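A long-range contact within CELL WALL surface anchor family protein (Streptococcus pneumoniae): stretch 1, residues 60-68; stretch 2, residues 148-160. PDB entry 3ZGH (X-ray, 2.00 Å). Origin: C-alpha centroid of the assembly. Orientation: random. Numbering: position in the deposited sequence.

Stretch 1 60-68: FTYTVTYVN
Stretch 2 148-160: FAKKGYGLTSSWT

The apolar centre of the contact is the pairing of Phe60 with Trp159, the two residues that bury the most surface here. Trp159 (chi1 62°, p; chi2 96°) lays its indole back across the neighbouring strand, so that Phe60 CB sits over one face of its six-membered ring, 3.6 Å from the centroid, and 3.4 Å from Trp159 CE2. Phe60 (chi1 -72°, m; chi2 -99°) holds its ring nearly parallel to the indole, with planes at 8°, but slid: the centroid of its ring lies 4.6 Å from that of the five-membered ring, with little overlap. Tyr62 (t, chi2 54°) extends the same face, its CB 4.0 Å from Trp159 CZ3, while Ser157 CB (chi1 m) lies at the edge of the tyrosine ring, 4.3 Å from Tyr62 CD2. Val64 (t) and Leu155 (t, p) continue this face.

These side chains are carried by two extended strands, 60-65 and 154-160, running antiparallel at 163° with their axes 4.5 Å apart at closest approach. Phe60, Tyr62 and Val64 face Trp159, Ser157 and Leu155 in hydrogen-bonded pairs, with CA-CA distances of 5.2-5.4 Å. Each pair closes a two-bond ring: Phe60 N to Trp159 O 2.8 Å and Trp159 N to Phe60 O 3.1 Å; Tyr62 N to Ser157 O and Ser157 N to Tyr62 O, both 2.8 Å; Val64 N to Leu155 O and Leu155 N to Val64 O, both 2.9 Å. Between them lie the non-hydrogen-bonded pairs Thr61-Ser158 and Thr63-Thr156, with CA atoms 4.4 and 4.2 Å apart.

The other face is more polar. Thr63 and Thr156, both m, join their hydroxyls in a hydrogen bond, OG1 to OG1 2.8 Å, while Thr61 CG2 (chi1 m) meets Thr156 CG2 at 3.7 Å. Gly154 leaves room here: a CB would fall 2.7 Å from Thr63 CG2.

Beyond the ladder, stretch 2 leaves its helix through a type I turn, Ala149 to Gly152, whose end forms a Schellman motif; Gly152 takes positive phi (87/16). Ala149 CB points toward stretch 1 and packs 3.8 Å from Tyr66 CD2 (chi1 m), and Val67 CG2 (chi1 t) lies 3.4 Å from Gly152 O. Thr65 (t) accepts a hydrogen bond at OG1 from Val67 N, 3.0 Å. Two waters complete the polar edge: one bridges Thr65 OG1 (2.8 Å) and Gly152 O (2.7 Å); the other accepts from Tyr66 N (3.1 Å) and donates to Ala149 O (2.9 Å) and Tyr153 O (2.8 Å).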

ATOM      1  N   PHE A  60       7.435   4.729  -3.924  1.00 23.33           N
ATOM      2  CA  PHE A  60       6.409   3.716  -3.720  1.00 22.10           C
ATOM      3  C   PHE A  60       5.044   4.399  -3.602  1.00 23.81           C
ATOM      4  O   PHE A  60       4.908   5.397  -2.857  1.00 25.45           O
ATOM      5  CB  PHE A  60       6.680   2.971  -2.402  1.00 21.64           C
ATOM      6  CG  PHE A  60       7.857   2.037  -2.425  1.00 24.45           C
ATOM      7  CD1 PHE A  60       7.670   0.679  -2.604  1.00 26.34           C
ATOM      8  CD2 PHE A  60       9.154   2.505  -2.220  1.00 24.78           C
ATOM      9  CE1 PHE A  60       8.772  -0.209  -2.612  1.00 26.37           C
ATOM     10  CE2 PHE A  60      10.232   1.633  -2.171  1.00 26.00           C
ATOM     11  CZ  PHE A  60      10.043   0.277  -2.396  1.00 26.58           C
ATOM     12  N   THR A  61       4.030   3.862  -4.288  1.00 24.42           N
ATOM     13  CA  THR A  61       2.647   4.332  -4.145  1.00 23.14           C
ATOM     14  C   THR A  61       1.770   3.085  -3.961  1.00 24.02           C
ATOM     15  O   THR A  61       1.672   2.231  -4.856  1.00 26.20           O
ATOM     16  CB  THR A  61       2.159   5.145  -5.368  1.00 24.17           C
ATOM     17  OG1 THR A  61       3.061   6.224  -5.625  1.00 26.83           O
ATOM     18  CG2 THR A  61       0.746   5.753  -5.117  1.00 28.73           C
ATOM     19  N   TYR A  62       1.157   2.994  -2.789  1.00 24.56           N
ATOM     20  CA  TYR A  62       0.432   1.822  -2.344  1.00 23.31           C
ATOM     21  C   TYR A  62      -1.025   2.159  -2.083  1.00 21.65           C
ATOM     22  O   TYR A  62      -1.307   3.013  -1.251  1.00 25.30           O
ATOM     23  CB  TYR A  62       1.099   1.367  -1.045  1.00 23.81           C
ATOM     24  CG  TYR A  62       0.326   0.382  -0.201  1.00 25.28           C
ATOM     25  CD1 TYR A  62      -0.146  -0.805  -0.728  1.00 26.52           C
ATOM     26  CD2 TYR A  62       0.129   0.623   1.163  1.00 27.62           C
ATOM     27  CE1 TYR A  62      -0.832  -1.719   0.076  1.00 29.49           C
ATOM     28  CE2 TYR A  62      -0.535  -0.261   1.950  1.00 28.29           C
ATOM     29  CZ  TYR A  62      -1.013  -1.421   1.412  1.00 29.75           C
ATOM     30  OH  TYR A  62      -1.658  -2.280   2.253  1.00 32.36           O
ATOM     31  N   THR A  63      -1.941   1.479  -2.758  1.00 22.35           N
ATOM     32  CA  THR A  63      -3.366   1.792  -2.687  1.00 23.45           C
ATOM     33  C   THR A  63      -4.132   0.531  -2.324  1.00 23.96           C
ATOM     34  O   THR A  63      -3.888  -0.519  -2.912  1.00 27.36           O
ATOM     35  CB  THR A  63      -3.911   2.309  -4.035  1.00 24.08           C
ATOM     36  OG1 THR A  63      -3.252   3.513  -4.386  1.00 26.51           O
ATOM     37  CG2 THR A  63      -5.431   2.595  -3.973  1.00 22.48           C
ATOM     38  N   VAL A  64      -5.037   0.637  -1.358  1.00 22.84           N
ATOM     39  CA  VAL A  64      -5.971  -0.440  -1.057  1.00 22.23           C
ATOM     40  C   VAL A  64      -7.357   0.045  -1.460  1.00 22.15           C
ATOM     41  O   VAL A  64      -7.719   1.180  -1.171  1.00 23.61           O
ATOM     42  CB  VAL A  64      -5.916  -0.783   0.440  1.00 24.25           C
ATOM     43  CG1 VAL A  64      -7.127  -1.653   0.871  1.00 27.69           C
ATOM     44  CG2 VAL A  64      -4.604  -1.490   0.748  1.00 25.89           C
ATOM     45  N   THR A  65      -8.125  -0.791  -2.148  1.00 24.23           N
ATOM     46  CA  THR A  65      -9.392  -0.361  -2.711  1.00 24.54           C
ATOM     47  C   THR A  65     -10.294  -1.554  -3.015  1.00 25.19           C
ATOM     48  O   THR A  65      -9.805  -2.679  -3.208  1.00 25.11           O
ATOM     49  CB  THR A  65      -9.156   0.433  -4.025  1.00 25.06           C
ATOM     50  OG1 THR A  65     -10.412   0.768  -4.623  1.00 25.76           O
ATOM     51  CG2 THR A  65      -8.299  -0.350  -5.035  1.00 23.35           C
ATOM     52  N   TYR A  66     -11.605  -1.300  -3.084  1.00 23.94           N
ATOM     53  CA  TYR A  66     -12.542  -2.318  -3.505  1.00 25.08           C
ATOM     54  C   TYR A  66     -12.751  -2.333  -5.011  1.00 27.02           C
ATOM     55  O   TYR A  66     -13.500  -3.173  -5.517  1.00 27.13           O
ATOM     56  CB  TYR A  66     -13.888  -2.171  -2.762  1.00 26.10           C
ATOM     57  CG  TYR A  66     -13.731  -2.467  -1.290  1.00 27.80           C
ATOM     58  CD1 TYR A  66     -13.935  -3.766  -0.791  1.00 28.01           C
ATOM     59  CD2 TYR A  66     -13.333  -1.463  -0.395  1.00 28.89           C
ATOM     60  CE1 TYR A  66     -13.760  -4.036   0.544  1.00 27.71           C
ATOM     61  CE2 TYR A  66     -13.153  -1.726   0.926  1.00 28.35           C
ATOM     62  CZ  TYR A  66     -13.368  -3.010   1.400  1.00 28.57           C
ATOM     63  OH  TYR A  66     -13.216  -3.248   2.746  1.00 29.58           O
ATOM     64  N   VAL A  67     -12.084  -1.426  -5.728  1.00 27.20           N
ATOM     65  CA  VAL A  67     -12.144  -1.391  -7.192  1.00 26.67           C
ATOM     66  C   VAL A  67     -11.089  -2.349  -7.769  1.00 26.15           C
ATOM     67  O   VAL A  67      -9.902  -2.257  -7.442  1.00 25.64           O
ATOM     68  CB  VAL A  67     -11.861   0.042  -7.737  1.00 26.85           C
ATOM     69  CG1 VAL A  67     -11.869   0.071  -9.299  1.00 29.25           C
ATOM     70  CG2 VAL A  67     -12.900   1.041  -7.187  1.00 25.96           C
ATOM     71  N   ASN A  68     -11.535  -3.284  -8.597  1.00 26.10           N
ATOM     72  CA  ASN A  68     -10.631  -4.220  -9.250  1.00 26.63           C
ATOM     73  C   ASN A  68      -9.713  -3.479 -10.229  1.00 27.20           C
ATOM     74  O   ASN A  68     -10.193  -2.903 -11.204  1.00 28.27           O
ATOM     75  CB  ASN A  68     -11.443  -5.271 -10.029  1.00 27.91           C
ATOM     76  CG  ASN A  68     -10.540  -6.368 -10.615  1.00 29.64           C
ATOM     77  OD1 ASN A  68      -9.353  -6.125 -10.898  1.00 30.16           O
ATOM     78  ND2 ASN A  68     -11.066  -7.585 -10.711  1.00 29.72           N
ATOM     79  N   PHE A 148     -16.622   6.407   1.573  1.00 31.73           N
ATOM     80  CA  PHE A 148     -15.628   6.628   0.511  1.00 29.52           C
ATOM     81  C   PHE A 148     -15.415   5.352  -0.342  1.00 31.03           C
ATOM     82  O   PHE A 148     -15.338   5.416  -1.586  1.00 32.19           O
ATOM     83  CB  PHE A 148     -14.278   7.081   1.097  1.00 29.08           C
ATOM     84  CG  PHE A 148     -14.228   8.551   1.512  1.00 32.59           C
ATOM     85  CD1 PHE A 148     -14.955   9.522   0.833  1.00 34.16           C
ATOM     86  CD2 PHE A 148     -13.414   8.954   2.572  1.00 34.75           C
ATOM     87  CE1 PHE A 148     -14.864  10.860   1.204  1.00 37.15           C
ATOM     88  CE2 PHE A 148     -13.332  10.279   2.947  1.00 37.50           C
ATOM     89  CZ  PHE A 148     -14.061  11.239   2.267  1.00 38.43           C
ATOM     90  N   ALA A 149     -15.290   4.204   0.319  1.00 32.13           N
ATOM     91  CA  ALA A 149     -15.055   2.931  -0.381  1.00 31.08           C
ATOM     92  C   ALA A 149     -16.149   2.720  -1.426  1.00 30.34           C
ATOM     93  O   ALA A 149     -15.893   2.257  -2.535  1.00 30.53           O
ATOM     94  CB  ALA A 149     -15.042   1.784   0.622  1.00 31.78           C
ATOM     95  N   LYS A 150     -17.371   3.106  -1.075  1.00 30.99           N
ATOM     96  CA  LYS A 150     -18.528   2.864  -1.923  1.00 33.42           C
ATOM     97  C   LYS A 150     -18.590   3.807  -3.124  1.00 33.86           C
ATOM     98  O   LYS A 150     -19.366   3.573  -4.060  1.00 35.30           O
ATOM     99  CB  LYS A 150     -19.812   2.979  -1.108  1.00 37.26           C
ATOM    100  CG  LYS A 150     -19.984   1.879  -0.084  1.00 38.07           C
ATOM    101  CD  LYS A 150     -21.058   2.249   0.957  1.00 42.04           C
ATOM    102  CE  LYS A 150     -22.432   1.852   0.485  1.00 50.11           C
ATOM    103  NZ  LYS A 150     -23.465   2.121   1.535  1.00 59.27           N
ATOM    104  N   LYS A 151     -17.786   4.865  -3.097  1.00 34.54           N
ATOM    105  CA  LYS A 151     -17.643   5.737  -4.250  1.00 35.09           C
ATOM    106  C   LYS A 151     -16.517   5.246  -5.173  1.00 33.67           C
ATOM    107  O   LYS A 151     -16.227   5.881  -6.179  1.00 35.55           O
ATOM    108  CB  LYS A 151     -17.339   7.180  -3.816  1.00 36.51           C
ATOM    109  CG  LYS A 151     -18.522   7.918  -3.076  1.00 43.76           C
ATOM    110  CD  LYS A 151     -18.085   9.324  -2.663  1.00 51.99           C
ATOM    111  CE  LYS A 151     -19.112  10.038  -1.769  1.00 65.76           C
ATOM    112  NZ  LYS A 151     -20.353  10.418  -2.502  1.00 76.67           N
ATOM    113  N   GLY A 152     -15.868   4.140  -4.836  1.00 31.63           N
ATOM    114  CA  GLY A 152     -14.768   3.659  -5.675  1.00 31.57           C
ATOM    115  C   GLY A 152     -13.441   4.293  -5.276  1.00 29.89           C
ATOM    116  O   GLY A 152     -12.491   4.261  -6.048  1.00 28.77           O
ATOM    117  N   TYR A 153     -13.376   4.888  -4.077  1.00 29.08           N
ATOM    118  CA  TYR A 153     -12.137   5.529  -3.644  1.00 27.84           C
ATOM    119  C   TYR A 153     -11.154   4.513  -3.066  1.00 29.11           C
ATOM    120  O   TYR A 153     -11.543   3.410  -2.649  1.00 29.85           O
ATOM    121  CB  TYR A 153     -12.389   6.625  -2.613  1.00 25.96           C
ATOM    122  CG  TYR A 153     -13.171   7.823  -3.134  1.00 30.39           C
ATOM    123  CD1 TYR A 153     -13.498   7.939  -4.480  1.00 32.89           C
ATOM    124  CD2 TYR A 153     -13.564   8.843  -2.276  1.00 34.71           C
ATOM    125  CE1 TYR A 153     -14.215   9.043  -4.965  1.00 38.10           C
ATOM    126  CE2 TYR A 153     -14.278   9.966  -2.745  1.00 39.48           C
ATOM    127  CZ  TYR A 153     -14.605  10.048  -4.094  1.00 41.15           C
ATOM    128  OH  TYR A 153     -15.303  11.129  -4.595  1.00 43.83           O
ATOM    129  N   GLY A 154      -9.886   4.895  -3.014  1.00 29.02           N
ATOM    130  CA  GLY A 154      -8.884   4.050  -2.381  1.00 28.34           C
ATOM    131  C   GLY A 154      -8.137   4.768  -1.272  1.00 26.60           C
ATOM    132  O   GLY A 154      -8.106   5.992  -1.192  1.00 26.53           O
ATOM    133  N   LEU A 155      -7.520   3.986  -0.411  1.00 24.56           N
ATOM    134  CA  LEU A 155      -6.695   4.510   0.659  1.00 25.35           C
ATOM    135  C   LEU A 155      -5.247   4.311   0.218  1.00 25.25           C
ATOM    136  O   LEU A 155      -4.792   3.157   0.023  1.00 23.70           O
ATOM    137  CB  LEU A 155      -6.979   3.729   1.937  1.00 26.59           C
ATOM    138  CG  LEU A 155      -6.184   4.128   3.179  1.00 31.05           C
ATOM    139  CD1 LEU A 155      -6.361   5.594   3.495  1.00 35.45           C
ATOM    140  CD2 LEU A 155      -6.626   3.266   4.355  1.00 31.31           C
ATOM    141  N   THR A 156      -4.531   5.428   0.060  1.00 27.06           N
ATOM    142  CA  THR A 156      -3.242   5.438  -0.633  1.00 26.61           C
ATOM    143  C   THR A 156      -2.161   6.011   0.276  1.00 27.65           C
ATOM    144  O   THR A 156      -2.399   7.008   1.006  1.00 29.80           O
ATOM    145  CB  THR A 156      -3.340   6.261  -1.940  1.00 26.88           C
ATOM    146  OG1 THR A 156      -4.296   5.653  -2.842  1.00 27.50           O
ATOM    147  CG2 THR A 156      -1.973   6.386  -2.649  1.00 26.34           C
ATOM    148  N   SER A 157      -0.990   5.359   0.277  1.00 25.10           N
ATOM    149  CA  SER A 157       0.157   5.797   1.038  1.00 25.33           C
ATOM    150  C   SER A 157       1.331   5.859   0.063  1.00 25.26           C
ATOM    151  O   SER A 157       1.427   5.002  -0.858  1.00 25.54           O
ATOM    152  CB  SER A 157       0.455   4.795   2.155  1.00 27.98           C
ATOM    153  OG  SER A 157      -0.589   4.737   3.149  1.00 31.69           O
ATOM    154  N   SER A 158       2.212   6.855   0.209  1.00 26.62           N
ATOM    155  CA  SER A 158       3.382   6.910  -0.679  1.00 26.80           C
ATOM    156  C   SER A 158       4.584   7.376   0.106  1.00 27.12           C
ATOM    157  O   SER A 158       4.448   8.119   1.099  1.00 28.08           O
ATOM    158  CB  SER A 158       3.165   7.849  -1.873  1.00 28.83           C
ATOM    159  OG  SER A 158       2.927   9.172  -1.389  1.00 35.23           O
ATOM    160  N   TRP A 159       5.768   6.934  -0.336  1.00 25.39           N
ATOM    161  CA  TRP A 159       7.028   7.288   0.337  1.00 25.41           C
ATOM    162  C   TRP A 159       8.152   7.090  -0.678  1.00 25.46           C
ATOM    163  O   TRP A 159       7.942   6.441  -1.725  1.00 24.81           O
ATOM    164  CB  TRP A 159       7.259   6.433   1.586  1.00 26.45           C
ATOM    165  CG  TRP A 159       7.389   4.951   1.340  1.00 26.82           C
ATOM    166  CD1 TRP A 159       8.567   4.219   1.200  1.00 28.46           C
ATOM    167  CD2 TRP A 159       6.328   4.012   1.204  1.00 26.88           C
ATOM    168  NE1 TRP A 159       8.277   2.893   0.948  1.00 27.65           N
ATOM    169  CE2 TRP A 159       6.911   2.739   0.950  1.00 27.12           C
ATOM    170  CE3 TRP A 159       4.930   4.125   1.231  1.00 26.35           C
ATOM    171  CZ2 TRP A 159       6.152   1.595   0.757  1.00 27.28           C
ATOM    172  CZ3 TRP A 159       4.170   2.971   1.035  1.00 27.01           C
ATOM    173  CH2 TRP A 159       4.788   1.724   0.805  1.00 27.92           C
ATOM    174  N   THR A 160       9.313   7.654  -0.378  1.00 26.42           N
ATOM    175  CA  THR A 160      10.483   7.444  -1.194  1.00 26.81           C
ATOM    176  C   THR A 160      11.568   6.778  -0.364  1.00 26.83           C
ATOM    177  O   THR A 160      11.558   6.831   0.885  1.00 28.17           O
ATOM    178  CB  THR A 160      11.015   8.776  -1.741  1.00 27.91           C
ATOM    179  OG1 THR A 160      11.315   9.626  -0.643  1.00 29.04           O
ATOM    180  CG2 THR A 160       9.964   9.462  -2.653  1.00 26.90           C
TER
HETATM  181  O   HOH W   1     -10.004   3.187  -5.979  1.00 27.69           O
HETATM  182  O   HOH W   2     -13.230   1.291  -3.139  1.00 26.52           O